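Local coordinates for protein rhodopsin (Todarodes pacificus, PDB 2Z73) that detects light through isomerization of its bound retinal and activates G-protein signalling that leads to phospholipase C in squid vision, at residues 21-26 / 188-193; 57-62 / 68-73; 131-136 / 254-259; 196-201 / 283-288. One frame throughout, in Å; residues are numbered along the deposited sequence.

Contact 1 of 4, residues 21-26 / 188-193. With RET (retinal), chain D.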
# COMPACT_ATOMS: atom_id res chain seq x y z
N PRO A 21 14.39 -26.10 9.99
CA PRO A 21 15.24 -26.36 11.15
C PRO A 21 15.61 -25.09 11.91
O PRO A 21 15.69 -25.08 13.13
CB PRO A 21 16.45 -27.03 10.53
CG PRO A 21 15.85 -27.79 9.41
CD PRO A 21 14.91 -26.79 8.80
N HIS A 22 15.83 -24.01 11.16
CA HIS A 22 16.21 -22.75 11.78
C HIS A 22 15.26 -22.26 12.86
O HIS A 22 15.70 -21.78 13.89
CB HIS A 22 16.34 -21.65 10.73
CG HIS A 22 16.51 -20.30 11.34
ND1 HIS A 22 17.50 -20.03 12.27
CD2 HIS A 22 15.80 -19.16 11.20
CE1 HIS A 22 17.38 -18.78 12.67
NE2 HIS A 22 16.36 -18.23 12.04
N TRP A 23 13.96 -22.38 12.62
CA TRP A 23 12.98 -21.92 13.61
C TRP A 23 12.81 -22.93 14.74
O TRP A 23 12.25 -22.63 15.78
CB TRP A 23 11.62 -21.66 12.95
CG TRP A 23 11.65 -20.67 11.82
CD1 TRP A 23 11.38 -20.91 10.51
CD2 TRP A 23 11.97 -19.27 11.90
NE1 TRP A 23 11.51 -19.77 9.77
CE2 TRP A 23 11.87 -18.74 10.60
CE3 TRP A 23 12.34 -18.42 12.95
CZ2 TRP A 23 12.13 -17.40 10.31
CZ3 TRP A 23 12.59 -17.08 12.67
CH2 TRP A 23 12.48 -16.58 11.35
N ARG A 24 13.32 -24.13 14.52
CA ARG A 24 13.20 -25.22 15.48
C ARG A 24 14.19 -25.19 16.64
O ARG A 24 13.95 -25.81 17.66
CB ARG A 24 13.32 -26.54 14.73
CG ARG A 24 12.19 -26.73 13.75
CD ARG A 24 12.58 -27.49 12.51
NE ARG A 24 12.98 -28.87 12.77
CZ ARG A 24 12.93 -29.84 11.86
NH1 ARG A 24 12.48 -29.59 10.63
NH2 ARG A 24 13.34 -31.07 12.18
N GLU A 25 15.28 -24.47 16.49
CA GLU A 25 16.27 -24.43 17.55
C GLU A 25 15.94 -23.45 18.67
O GLU A 25 16.59 -23.44 19.71
CB GLU A 25 17.64 -24.10 16.97
CG GLU A 25 17.87 -22.64 16.72
CD GLU A 25 19.11 -22.39 15.92
OE1 GLU A 25 19.73 -21.32 16.12
OE2 GLU A 25 19.46 -23.24 15.08
N PHE A 26 14.92 -22.63 18.47
CA PHE A 26 14.57 -21.65 19.48
C PHE A 26 13.58 -22.14 20.51
O PHE A 26 12.86 -23.11 20.28
CB PHE A 26 14.02 -20.39 18.82
CG PHE A 26 14.98 -19.78 17.83
CD1 PHE A 26 16.06 -19.01 18.26
CD2 PHE A 26 14.81 -20.00 16.47
CE1 PHE A 26 16.96 -18.48 17.35
CE2 PHE A 26 15.71 -19.47 15.55
CZ PHE A 26 16.79 -18.70 15.99
N PHE A 188 7.07 -16.16 2.43
CA PHE A 188 7.93 -16.89 1.51
C PHE A 188 9.15 -17.40 2.26
O PHE A 188 9.41 -17.00 3.39
CB PHE A 188 8.34 -16.02 0.33
CG PHE A 188 9.10 -14.78 0.71
CD1 PHE A 188 10.47 -14.68 0.46
CD2 PHE A 188 8.45 -13.70 1.29
CE1 PHE A 188 11.18 -13.52 0.79
CE2 PHE A 188 9.15 -12.54 1.62
CZ PHE A 188 10.52 -12.45 1.37
N ASP A 189 9.91 -18.29 1.63
CA ASP A 189 11.11 -18.85 2.26
C ASP A 189 12.35 -18.01 1.96
O ASP A 189 12.86 -18.01 0.83
CB ASP A 189 11.30 -20.29 1.76
CG ASP A 189 12.36 -21.03 2.54
OD1 ASP A 189 12.94 -20.44 3.48
OD2 ASP A 189 12.61 -22.20 2.20
N TYR A 190 12.82 -17.27 2.97
CA TYR A 190 14.00 -16.42 2.82
C TYR A 190 15.19 -17.05 3.52
O TYR A 190 16.26 -16.45 3.63
CB TYR A 190 13.73 -15.03 3.40
CG TYR A 190 13.07 -15.03 4.77
CD1 TYR A 190 11.77 -14.54 4.94
CD2 TYR A 190 13.73 -15.55 5.88
CE1 TYR A 190 11.15 -14.56 6.19
CE2 TYR A 190 13.12 -15.57 7.13
CZ TYR A 190 11.82 -15.08 7.28
OH TYR A 190 11.21 -15.12 8.51
N ILE A 191 15.01 -18.28 3.98
CA ILE A 191 16.07 -19.00 4.66
C ILE A 191 16.84 -19.92 3.70
O ILE A 191 18.05 -19.80 3.54
CB ILE A 191 15.50 -19.82 5.82
CG1 ILE A 191 14.89 -18.86 6.86
CG2 ILE A 191 16.57 -20.67 6.43
CD1 ILE A 191 14.16 -19.57 8.00
N SER A 192 16.12 -20.84 3.05
CA SER A 192 16.74 -21.75 2.08
C SER A 192 17.56 -20.95 1.08
O SER A 192 17.10 -19.94 0.55
CB SER A 192 15.66 -22.54 1.34
OG SER A 192 15.02 -23.45 2.22
N ARG A 193 18.78 -21.42 0.81
CA ARG A 193 19.67 -20.71 -0.11
C ARG A 193 19.99 -21.39 -1.44
O ARG A 193 21.01 -21.08 -2.05
CB ARG A 193 20.96 -20.37 0.61
CG ARG A 193 20.74 -19.60 1.88
CD ARG A 193 22.03 -19.05 2.41
NE ARG A 193 21.82 -18.20 3.58
CZ ARG A 193 22.80 -17.55 4.19
NH1 ARG A 193 22.54 -16.80 5.24
NH2 ARG A 193 24.04 -17.65 3.74
C1 RET D . 9.66 -7.78 -0.07
C2 RET D . 10.22 -6.34 0.08
C3 RET D . 9.24 -5.30 0.59
C4 RET D . 7.92 -5.29 -0.19
C5 RET D . 7.33 -6.69 -0.38
C6 RET D . 8.10 -7.83 -0.33
C7 RET D . 7.50 -9.22 -0.50
C8 RET D . 6.68 -9.86 0.44
C9 RET D . 5.97 -11.15 0.41
C10 RET D . 5.26 -11.38 1.53
C11 RET D . 4.38 -12.47 1.89
C12 RET D . 3.69 -12.63 3.06
C13 RET D . 3.65 -11.91 4.39
C14 RET D . 2.75 -12.30 5.35
C15 RET D . 2.67 -11.66 6.67
C16 RET D . 10.41 -8.50 -1.19
C17 RET D . 10.05 -8.52 1.25
C18 RET D . 5.85 -6.60 -0.62
C19 RET D . 6.03 -12.05 -0.81
C20 RET D . 4.66 -10.76 4.59
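With CG of W23 placed anti to its own carbonyl carbon (chi1 -57°), the indole reaches across to Y190 and I191, whose side chains rise to meet it. Y190 holds CG between its backbone N and carbonyl carbon (chi1 47°), a crowded position that sends the phenol ring to the indole rim. The two segments belong to the extracellular cap of this opsin: a turn of helix in the N-terminal region packs on the second extracellular loop, just after strand 186-188 of the hairpin that lies over the retinal pocket. The benzo edge of W23 meets the phenol end of Y190 roughly in the indole plane, W23 CZ2 lying 3.0 Å from Y190 OH, and the two side chains cross at about a right angle. The hydroxyl itself is bonded to E180. I191 supplies the apolar wedge: its extended branch ends in CD1, which sits 3.2 Å from W23 NE1 and 3.6 Å from H22 CD2, approaching H22 at the imidazole edge. H22 is in turn folded over the centre of an indole face, and its NE2 is tied to the backbone oxygen of V292. Packing therefore carries this buried interface, while polar bonds fix its margins. Two residues before Y190, the F188 ring rests against retinal, with CD2 3.6 Å from RET C19. The loop is pinned by D189 in an Asx turn: OD1 accepts from I191 N and S192 N on the same face of the carboxylate, while OD2 takes the hydroxyl of S192, OG to OD2 measuring 2.7 Å.

Contact 2 of 4, residues 57-62 / 68-73. With BOG (octyl beta-D-glucopyranoside), chain C; PLM (palmitic acid), chain E.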
# COMPACT_ATOMS: atom_id res chain seq x y z
N TYR A 57 -16.24 2.05 -0.55
CA TYR A 57 -17.65 2.41 -0.55
C TYR A 57 -17.81 3.86 -0.99
O TYR A 57 -18.46 4.13 -1.99
CB TYR A 57 -18.26 2.21 0.84
CG TYR A 57 -19.72 2.61 0.97
CD1 TYR A 57 -20.09 3.74 1.70
CD2 TYR A 57 -20.73 1.87 0.35
CE1 TYR A 57 -21.42 4.11 1.82
CE2 TYR A 57 -22.06 2.24 0.46
CZ TYR A 57 -22.40 3.36 1.19
OH TYR A 57 -23.72 3.75 1.31
N LEU A 58 -17.21 4.77 -0.24
CA LEU A 58 -17.29 6.20 -0.54
C LEU A 58 -16.78 6.58 -1.94
O LEU A 58 -17.43 7.34 -2.65
CB LEU A 58 -16.54 7.01 0.52
CG LEU A 58 -17.39 7.72 1.58
CD1 LEU A 58 -18.64 6.92 1.90
CD2 LEU A 58 -16.56 7.96 2.83
N PHE A 59 -15.62 6.06 -2.34
CA PHE A 59 -15.09 6.41 -3.66
C PHE A 59 -15.90 5.90 -4.84
O PHE A 59 -16.02 6.59 -5.85
CB PHE A 59 -13.62 5.99 -3.79
CG PHE A 59 -12.63 7.05 -3.35
CD1 PHE A 59 -12.37 7.27 -2.00
CD2 PHE A 59 -11.98 7.84 -4.29
CE1 PHE A 59 -11.47 8.27 -1.60
CE2 PHE A 59 -11.08 8.83 -3.90
CZ PHE A 59 -10.82 9.05 -2.56
N THR A 60 -16.47 4.70 -4.74
CA THR A 60 -17.27 4.19 -5.85
C THR A 60 -18.67 4.81 -5.89
O THR A 60 -19.32 4.79 -6.93
CB THR A 60 -17.47 2.66 -5.79
OG1 THR A 60 -17.85 2.27 -4.47
CG2 THR A 60 -16.21 1.93 -6.19
N LYS A 61 -19.12 5.39 -4.78
CA LYS A 61 -20.46 5.95 -4.74
C LYS A 61 -20.62 7.47 -4.67
O LYS A 61 -21.74 7.97 -4.81
CB LYS A 61 -21.23 5.30 -3.59
CG LYS A 61 -21.42 3.80 -3.79
CD LYS A 61 -22.12 3.52 -5.11
CE LYS A 61 -22.12 2.03 -5.44
NZ LYS A 61 -22.78 1.75 -6.75
N THR A 62 -19.53 8.20 -4.48
CA THR A 62 -19.63 9.64 -4.42
C THR A 62 -19.36 10.22 -5.80
O THR A 62 -18.47 9.76 -6.51
CB THR A 62 -18.63 10.24 -3.43
OG1 THR A 62 -18.92 9.74 -2.11
CG2 THR A 62 -18.73 11.74 -3.42
N PRO A 68 -11.28 9.03 -13.21
CA PRO A 68 -10.54 7.80 -13.51
C PRO A 68 -9.38 7.45 -12.57
O PRO A 68 -9.27 6.31 -12.12
CB PRO A 68 -10.08 8.01 -14.94
CG PRO A 68 -11.21 8.77 -15.53
CD PRO A 68 -11.48 9.81 -14.44
N ALA A 69 -8.52 8.42 -12.28
CA ALA A 69 -7.37 8.18 -11.39
C ALA A 69 -7.78 7.57 -10.05
O ALA A 69 -7.07 6.73 -9.51
CB ALA A 69 -6.62 9.49 -11.16
N ASN A 70 -8.92 8.01 -9.52
CA ASN A 70 -9.43 7.51 -8.25
C ASN A 70 -9.63 6.00 -8.26
O ASN A 70 -9.77 5.38 -7.21
CB ASN A 70 -10.73 8.21 -7.90
CG ASN A 70 -10.51 9.55 -7.28
OD1 ASN A 70 -11.44 10.32 -7.09
ND2 ASN A 70 -9.26 9.85 -6.93
N MET A 71 -9.67 5.43 -9.46
CA MET A 71 -9.82 3.99 -9.60
C MET A 71 -8.60 3.36 -8.91
O MET A 71 -8.72 2.34 -8.23
CB MET A 71 -9.88 3.60 -11.08
CG MET A 71 -11.21 3.91 -11.77
SD MET A 71 -11.20 3.68 -13.59
CE MET A 71 -10.69 1.90 -13.67
N PHE A 72 -7.43 3.98 -9.10
CA PHE A 72 -6.20 3.49 -8.49
C PHE A 72 -6.39 3.44 -6.98
O PHE A 72 -6.01 2.47 -6.34
CB PHE A 72 -5.00 4.40 -8.80
CG PHE A 72 -4.66 4.51 -10.26
CD1 PHE A 72 -4.70 3.40 -11.09
CD2 PHE A 72 -4.29 5.73 -10.81
CE1 PHE A 72 -4.38 3.50 -12.46
CE2 PHE A 72 -3.97 5.85 -12.17
CZ PHE A 72 -4.01 4.74 -12.99
N ILE A 73 -6.99 4.49 -6.43
CA ILE A 73 -7.24 4.56 -4.99
C ILE A 73 -8.12 3.39 -4.55
O ILE A 73 -7.87 2.75 -3.53
CB ILE A 73 -7.95 5.89 -4.58
CG1 ILE A 73 -6.95 7.04 -4.55
CG2 ILE A 73 -8.61 5.74 -3.21
CD1 ILE A 73 -7.57 8.39 -4.20
C1 BOG C . -8.91 14.98 -9.40
O1 BOG C . -7.70 14.42 -9.10
C2 BOG C . -8.96 16.10 -8.39
O2 BOG C . -8.91 15.62 -6.99
C3 BOG C . -10.24 16.71 -8.71
O3 BOG C . -10.29 17.75 -7.80
C4 BOG C . -10.25 17.19 -10.22
O4 BOG C . -11.47 17.78 -10.54
C5 BOG C . -10.19 16.06 -11.16
O5 BOG C . -8.94 15.47 -10.82
C6 BOG C . -10.18 16.53 -12.68
O6 BOG C . -10.12 15.31 -13.59
C1' BOG C . -8.02 13.07 -9.22
C2' BOG C . -6.70 12.48 -9.26
C3' BOG C . -6.76 11.51 -8.13
C4' BOG C . -5.43 11.62 -7.62
C5' BOG C . -5.31 10.44 -6.72
C6' BOG C . -4.34 10.92 -5.78
C7' BOG C . -4.27 9.79 -4.84
C8' BOG C . -3.88 10.45 -3.64
C1 PLM E . -21.47 -1.63 -6.22
O2 PLM E . -22.54 -1.75 -5.63
C2 PLM E . -20.26 -1.12 -5.44
C3 PLM E . -19.09 -2.12 -5.38
C4 PLM E . -18.73 -2.45 -3.94
C5 PLM E . -17.43 -3.19 -3.85
C6 PLM E . -17.11 -3.49 -2.41
C7 PLM E . -16.15 -4.66 -2.31
C8 PLM E . -15.81 -5.01 -0.85
C9 PLM E . -14.53 -5.84 -0.75
CA PLM E . -14.81 -7.33 -0.73
CB PLM E . -13.62 -8.10 -1.27
CC PLM E . -13.70 -9.57 -0.90
CD PLM E . -12.50 -10.32 -1.44
CE PLM E . -11.91 -11.22 -0.38
CF PLM E . -11.98 -12.69 -0.76
CG PLM E . -11.38 -13.57 0.33
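The phenyl ring of F59 turns an edge to N70 and a face to I73. I73 comes over that face: its CG2 methyl lies 3.9 Å from the centroid of the F59 ring and only 5° off the ring normal, a nearly ideal CH-pi contact. The other branch of I73 ends in CD1, 3.6 Å from F59 CE2; both branches lie on the same side of the ring, CG2 over its centre and CD1 out toward CE2. N70 approaches at the edge, with its CG in the ring plane and 3.5 Å from F59 CE2; the amide is turned 83° against the phenyl plane and thus meets that edge almost perpendicularly. The torsions of I73 explain its double contact, CG2 being anti to the backbone N and CG1 anti to the carbonyl carbon (chi1 -78°). Here the cytoplasmic end of the first transmembrane helix, 31-61, leans on the start of the second, 70-87, across the short turn that links them in the seven-helix bundle. F322 of helix 320-329 also meets the F59 ring, tying the amphipathic helix that follows the seventh transmembrane helix to the same point. Beyond I73 runs the alkyl chain of an octyl glucoside, whose C7' is 3.6 Å from I73 CD1 and whose C2' is 3.5 Å from A69 CB. T62, just past the helix end, bonds OG1 back to L58 O at 2.9 Å. Between the segments cohesion comes from van der Waals and CH-pi packing on F59, the N70 amide included, with no directed polar bond, so it depends on shape and burial.

Contact 3 of 4, residues 131-136 / 254-259. With BOG (octyl beta-D-glucopyranoside), chain C.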
# COMPACT_ATOMS: atom_id res chain seq x y z
N ILE A 131 2.35 8.06 -11.52
CA ILE A 131 2.41 8.37 -12.94
C ILE A 131 1.36 9.41 -13.28
O ILE A 131 1.62 10.37 -14.02
CB ILE A 131 2.19 7.12 -13.78
CG1 ILE A 131 3.32 6.12 -13.52
CG2 ILE A 131 2.12 7.48 -15.23
CD1 ILE A 131 3.19 4.84 -14.29
N ASP A 132 0.16 9.21 -12.75
CA ASP A 132 -0.93 10.15 -12.98
C ASP A 132 -0.50 11.50 -12.45
O ASP A 132 -0.71 12.52 -13.11
CB ASP A 132 -2.20 9.68 -12.26
CG ASP A 132 -3.26 10.74 -12.23
OD1 ASP A 132 -3.49 11.32 -11.15
OD2 ASP A 132 -3.87 11.00 -13.28
N ARG A 133 0.11 11.51 -11.27
CA ARG A 133 0.58 12.74 -10.66
C ARG A 133 1.56 13.46 -11.59
O ARG A 133 1.50 14.68 -11.75
CB ARG A 133 1.24 12.45 -9.32
CG ARG A 133 0.27 12.02 -8.22
CD ARG A 133 -0.82 13.05 -7.96
NE ARG A 133 -1.84 13.03 -9.01
CZ ARG A 133 -2.79 13.95 -9.17
NH1 ARG A 133 -2.89 14.99 -8.35
NH2 ARG A 133 -3.65 13.82 -10.16
N TYR A 134 2.46 12.69 -12.21
CA TYR A 134 3.43 13.26 -13.13
C TYR A 134 2.78 13.86 -14.37
O TYR A 134 3.27 14.84 -14.91
CB TYR A 134 4.44 12.19 -13.56
CG TYR A 134 5.22 12.57 -14.80
CD1 TYR A 134 5.00 11.93 -16.02
CD2 TYR A 134 6.18 13.58 -14.76
CE1 TYR A 134 5.71 12.28 -17.16
CE2 TYR A 134 6.90 13.94 -15.89
CZ TYR A 134 6.66 13.29 -17.09
OH TYR A 134 7.37 13.66 -18.21
N ASN A 135 1.68 13.26 -14.83
CA ASN A 135 1.00 13.77 -16.02
C ASN A 135 0.20 15.05 -15.75
O ASN A 135 0.02 15.88 -16.63
CB ASN A 135 0.05 12.72 -16.60
CG ASN A 135 0.77 11.71 -17.47
OD1 ASN A 135 1.53 12.08 -18.37
ND2 ASN A 135 0.53 10.43 -17.22
N VAL A 136 -0.29 15.19 -14.52
CA VAL A 136 -1.07 16.37 -14.18
C VAL A 136 -0.22 17.46 -13.54
O VAL A 136 -0.49 18.65 -13.75
CB VAL A 136 -2.25 16.00 -13.23
CG1 VAL A 136 -1.74 15.32 -11.98
CG2 VAL A 136 -3.02 17.26 -12.85
N ASN A 254 -2.98 23.72 -6.84
CA ASN A 254 -2.88 23.50 -5.40
C ASN A 254 -3.57 22.19 -5.06
O ASN A 254 -3.01 21.33 -4.38
CB ASN A 254 -3.58 24.63 -4.63
CG ASN A 254 -2.76 25.90 -4.57
OD1 ASN A 254 -2.55 26.56 -5.58
ND2 ASN A 254 -2.29 26.24 -3.38
N ALA A 255 -4.79 22.05 -5.56
CA ALA A 255 -5.60 20.86 -5.33
C ALA A 255 -4.85 19.60 -5.77
O ALA A 255 -4.76 18.63 -5.02
CB ALA A 255 -6.91 20.98 -6.09
N GLU A 256 -4.30 19.63 -6.97
CA GLU A 256 -3.55 18.49 -7.49
C GLU A 256 -2.29 18.25 -6.65
O GLU A 256 -1.97 17.11 -6.29
CB GLU A 256 -3.16 18.73 -8.95
CG GLU A 256 -4.35 18.95 -9.87
CD GLU A 256 -5.23 17.72 -10.00
OE1 GLU A 256 -6.34 17.85 -10.55
OE2 GLU A 256 -4.81 16.63 -9.55
N MET A 257 -1.59 19.34 -6.34
CA MET A 257 -0.37 19.26 -5.56
C MET A 257 -0.64 18.56 -4.24
O MET A 257 0.13 17.70 -3.81
CB MET A 257 0.18 20.66 -5.29
CG MET A 257 1.52 20.70 -4.56
SD MET A 257 2.88 19.91 -5.47
CE MET A 257 3.44 18.72 -4.29
N ARG A 258 -1.74 18.93 -3.59
CA ARG A 258 -2.09 18.32 -2.31
C ARG A 258 -2.23 16.80 -2.43
O ARG A 258 -1.75 16.06 -1.57
CB ARG A 258 -3.40 18.90 -1.76
CG ARG A 258 -3.63 18.48 -0.32
CD ARG A 258 -4.94 19.01 0.24
NE ARG A 258 -5.07 18.68 1.65
CZ ARG A 258 -4.66 19.46 2.65
NH1 ARG A 258 -4.82 19.06 3.91
NH2 ARG A 258 -4.11 20.63 2.39
N LEU A 259 -2.89 16.35 -3.50
CA LEU A 259 -3.08 14.93 -3.72
C LEU A 259 -1.74 14.25 -3.98
O LEU A 259 -1.49 13.13 -3.52
CB LEU A 259 -4.02 14.68 -4.91
CG LEU A 259 -5.55 14.67 -4.75
CD1 LEU A 259 -5.93 13.66 -3.67
CD2 LEU A 259 -6.07 16.04 -4.39
C1 BOG C . -8.91 14.98 -9.40
O1 BOG C . -7.70 14.42 -9.10
C2 BOG C . -8.96 16.10 -8.39
O2 BOG C . -8.91 15.62 -6.99
C3 BOG C . -10.24 16.71 -8.71
O3 BOG C . -10.29 17.75 -7.80
C4 BOG C . -10.25 17.19 -10.22
O4 BOG C . -11.47 17.78 -10.54
C5 BOG C . -10.19 16.06 -11.16
O5 BOG C . -8.94 15.47 -10.82
C6 BOG C . -10.18 16.53 -12.68
O6 BOG C . -10.12 15.31 -13.59
C1' BOG C . -8.02 13.07 -9.22
C2' BOG C . -6.70 12.48 -9.26
C3' BOG C . -6.76 11.51 -8.13
C4' BOG C . -5.43 11.62 -7.62
C5' BOG C . -5.31 10.44 -6.72
C6' BOG C . -4.34 10.92 -5.78
C7' BOG C . -4.27 9.79 -4.84
C8' BOG C . -3.88 10.45 -3.64
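R133 reaches over to E256 and spends both terminal nitrogens on a single oxygen. NH1 meets E256 OE2 at 2.8 Å, with an N-H...O angle of 152°, nearly along the C-O bond; NH2 reaches the same OE2 at 3.1 Å from the syn side. A third, weak bond runs from NH1 to the backbone O of E256. NH2 has a second mate within its own helix, D132 OD1 at 2.7 Å, to which NE adds a weak bond, so all three guanidinium nitrogens have partners. The other carboxylate oxygen of E256, OE1, pairs with K146. Bends at the second and third torsions of R133 (chi2 -58°) curl the chain back so that D132 and E256 both lie at the guanidinium edge. One flat face is lined by V136 CG1, the opposite by octyl glucoside C4', 3.8 Å from R133 CZ. V136 CG2 also rests on E256 CD at 3.6 Å. A methionine in place of R133 would probably leave the carboxylates of D132 and E256, whose OD1 and OE2 are 5.7 Å apart, without the cation between them. The helix segments run nearly antiparallel, with axes 10.4 Å apart. This is the D-R-Y motif of family 1 receptors, D132 to Y134, joined to the sixth helix by the ionic lock characteristic of the inactive state.

Contact 4 of 4, residues 196-201 / 283-288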
# COMPACT_ATOMS: atom_id res chain seq x y z
N THR A 196 17.21 -22.07 -6.92
CA THR A 196 15.80 -21.79 -7.14
C THR A 196 15.25 -20.73 -6.19
O THR A 196 14.79 -19.68 -6.63
CB THR A 196 14.95 -23.07 -6.97
OG1 THR A 196 15.47 -24.10 -7.82
CG2 THR A 196 13.49 -22.79 -7.35
N THR A 197 15.31 -21.01 -4.89
CA THR A 197 14.80 -20.09 -3.89
C THR A 197 15.41 -18.70 -3.97
O THR A 197 14.69 -17.69 -3.89
CB THR A 197 15.04 -20.62 -2.46
OG1 THR A 197 14.51 -21.95 -2.33
CG2 THR A 197 14.35 -19.70 -1.45
N ARG A 198 16.72 -18.64 -4.14
CA ARG A 198 17.42 -17.36 -4.20
C ARG A 198 17.05 -16.51 -5.40
O ARG A 198 16.99 -15.29 -5.30
CB ARG A 198 18.94 -17.59 -4.17
CG ARG A 198 19.76 -16.32 -4.22
CD ARG A 198 21.21 -16.58 -3.83
NE ARG A 198 21.36 -16.73 -2.38
CZ ARG A 198 22.52 -16.98 -1.78
NH1 ARG A 198 23.63 -17.11 -2.50
NH2 ARG A 198 22.58 -17.08 -0.46
N SER A 199 16.81 -17.15 -6.55
CA SER A 199 16.44 -16.40 -7.75
C SER A 199 15.05 -15.79 -7.57
O SER A 199 14.81 -14.65 -7.97
CB SER A 199 16.45 -17.32 -8.99
OG SER A 199 15.68 -18.49 -8.79
N ASN A 200 14.15 -16.56 -6.97
CA ASN A 200 12.80 -16.07 -6.73
C ASN A 200 12.84 -14.90 -5.75
O ASN A 200 12.11 -13.93 -5.90
CB ASN A 200 11.91 -17.18 -6.19
CG ASN A 200 10.46 -16.74 -6.08
OD1 ASN A 200 9.92 -16.62 -4.98
ND2 ASN A 200 9.82 -16.51 -7.22
N ILE A 201 13.71 -14.99 -4.74
CA ILE A 201 13.83 -13.89 -3.79
C ILE A 201 14.35 -12.66 -4.54
O ILE A 201 13.78 -11.58 -4.45
CB ILE A 201 14.82 -14.20 -2.66
CG1 ILE A 201 14.24 -15.27 -1.73
CG2 ILE A 201 15.15 -12.94 -1.89
CD1 ILE A 201 15.13 -15.64 -0.59
N LEU A 283 19.07 -10.62 5.35
CA LEU A 283 20.12 -11.10 6.25
C LEU A 283 20.04 -12.61 6.33
O LEU A 283 21.04 -13.31 6.29
CB LEU A 283 19.95 -10.50 7.65
CG LEU A 283 20.54 -9.12 7.95
CD1 LEU A 283 20.14 -8.11 6.88
CD2 LEU A 283 20.07 -8.68 9.32
N ALA A 284 18.81 -13.12 6.43
CA ALA A 284 18.59 -14.55 6.53
C ALA A 284 19.01 -15.28 5.27
O ALA A 284 19.39 -16.45 5.31
CB ALA A 284 17.12 -14.83 6.84
N GLN A 285 18.94 -14.60 4.13
CA GLN A 285 19.29 -15.22 2.86
C GLN A 285 20.72 -14.94 2.42
O GLN A 285 21.27 -15.67 1.58
CB GLN A 285 18.32 -14.75 1.78
CG GLN A 285 18.64 -15.21 0.36
CD GLN A 285 18.44 -16.70 0.17
OE1 GLN A 285 18.68 -17.23 -0.91
NE2 GLN A 285 17.99 -17.38 1.21
N PHE A 286 21.33 -13.90 2.98
CA PHE A 286 22.69 -13.53 2.59
C PHE A 286 23.65 -13.25 3.74
O PHE A 286 24.86 -13.25 3.54
CB PHE A 286 22.66 -12.31 1.69
CG PHE A 286 22.01 -12.54 0.36
CD1 PHE A 286 20.96 -11.74 -0.06
CD2 PHE A 286 22.48 -13.53 -0.50
CE1 PHE A 286 20.38 -11.91 -1.30
CE2 PHE A 286 21.91 -13.71 -1.75
CZ PHE A 286 20.86 -12.90 -2.16
N GLY A 287 23.12 -13.01 4.93
CA GLY A 287 23.98 -12.71 6.06
C GLY A 287 23.91 -13.68 7.23
O GLY A 287 23.65 -14.87 7.05
N PRO A 288 24.16 -13.19 8.45
CA PRO A 288 24.13 -13.98 9.68
C PRO A 288 22.74 -14.50 10.05
O PRO A 288 21.97 -13.81 10.73
CB PRO A 288 24.66 -13.01 10.74
CG PRO A 288 25.51 -12.07 9.95
CD PRO A 288 24.69 -11.84 8.72
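R198 grips Q285 side-on, with NE and NH2 along one edge of the guanidinium: NE gives a bond to the side-chain OE1 at 3.1 Å, and NH2 one to the backbone O at 2.8 Å. The second runs almost straight down the carbonyl (C=O...N angle 174°), whereas NE approaches OE1 from above the amide plane, the guanidinium and amide being turned 89° apart. Close packing is concentrated on the buried side of Q285. There I201 lays CD1 against the glutamine, 3.6 Å from Q285 CD, and the bend in the Q285 chain (chi2 69°) folds the amide between isoleucine and arginine. Amide NE2, pointing the other way, is bonded to the backbone oxygens of S192 and Y190, so both ends of this buried group are engaged. The other flank is the more open to solvent, F286 being exposed and R198 partly so, though the touch itself is close: F286 CE2 lies over one face of the guanidinium, offset toward the guanidinium rim and 3.1 Å from R198 NE, with the planes inclined and not stacked. A leucine replacing R198 would probably lose both bonds to Q285, leaving OE1 without this donor and the F286 ring without the cation beside it. Through these links the extracellular start of helix 195-224 is tied to the outer end of helix 246-286, near the retinal, about 7 Å from the I201 side chain. The loop after strand 186-188 is fastened alongside by R193, which bonds to the oxygens of G287 and A284.

The four contacts fall into two clusters at opposite ends of the seven-helix bundle. Contacts 1 and 4, with centres 11 Å apart and in direct touch, consolidate the extracellular cap beside the retinal pocket; contacts 2 and 3, 16 Å apart, lie at the cytoplasmic end, touch through A69 and D132, and share the octyl glucoside. Centres of contacts 3 and 4 are 38 Å apart, and helix 246-286 spans the distance, serving contact 3 near its start and contact 4 at its end. Along the chain, contact 2 is nested within the loop closed by contact 1, while contact 3 alternates with contacts 1 and 4. One helix thus probably couples the light-sensing end to the signalling end.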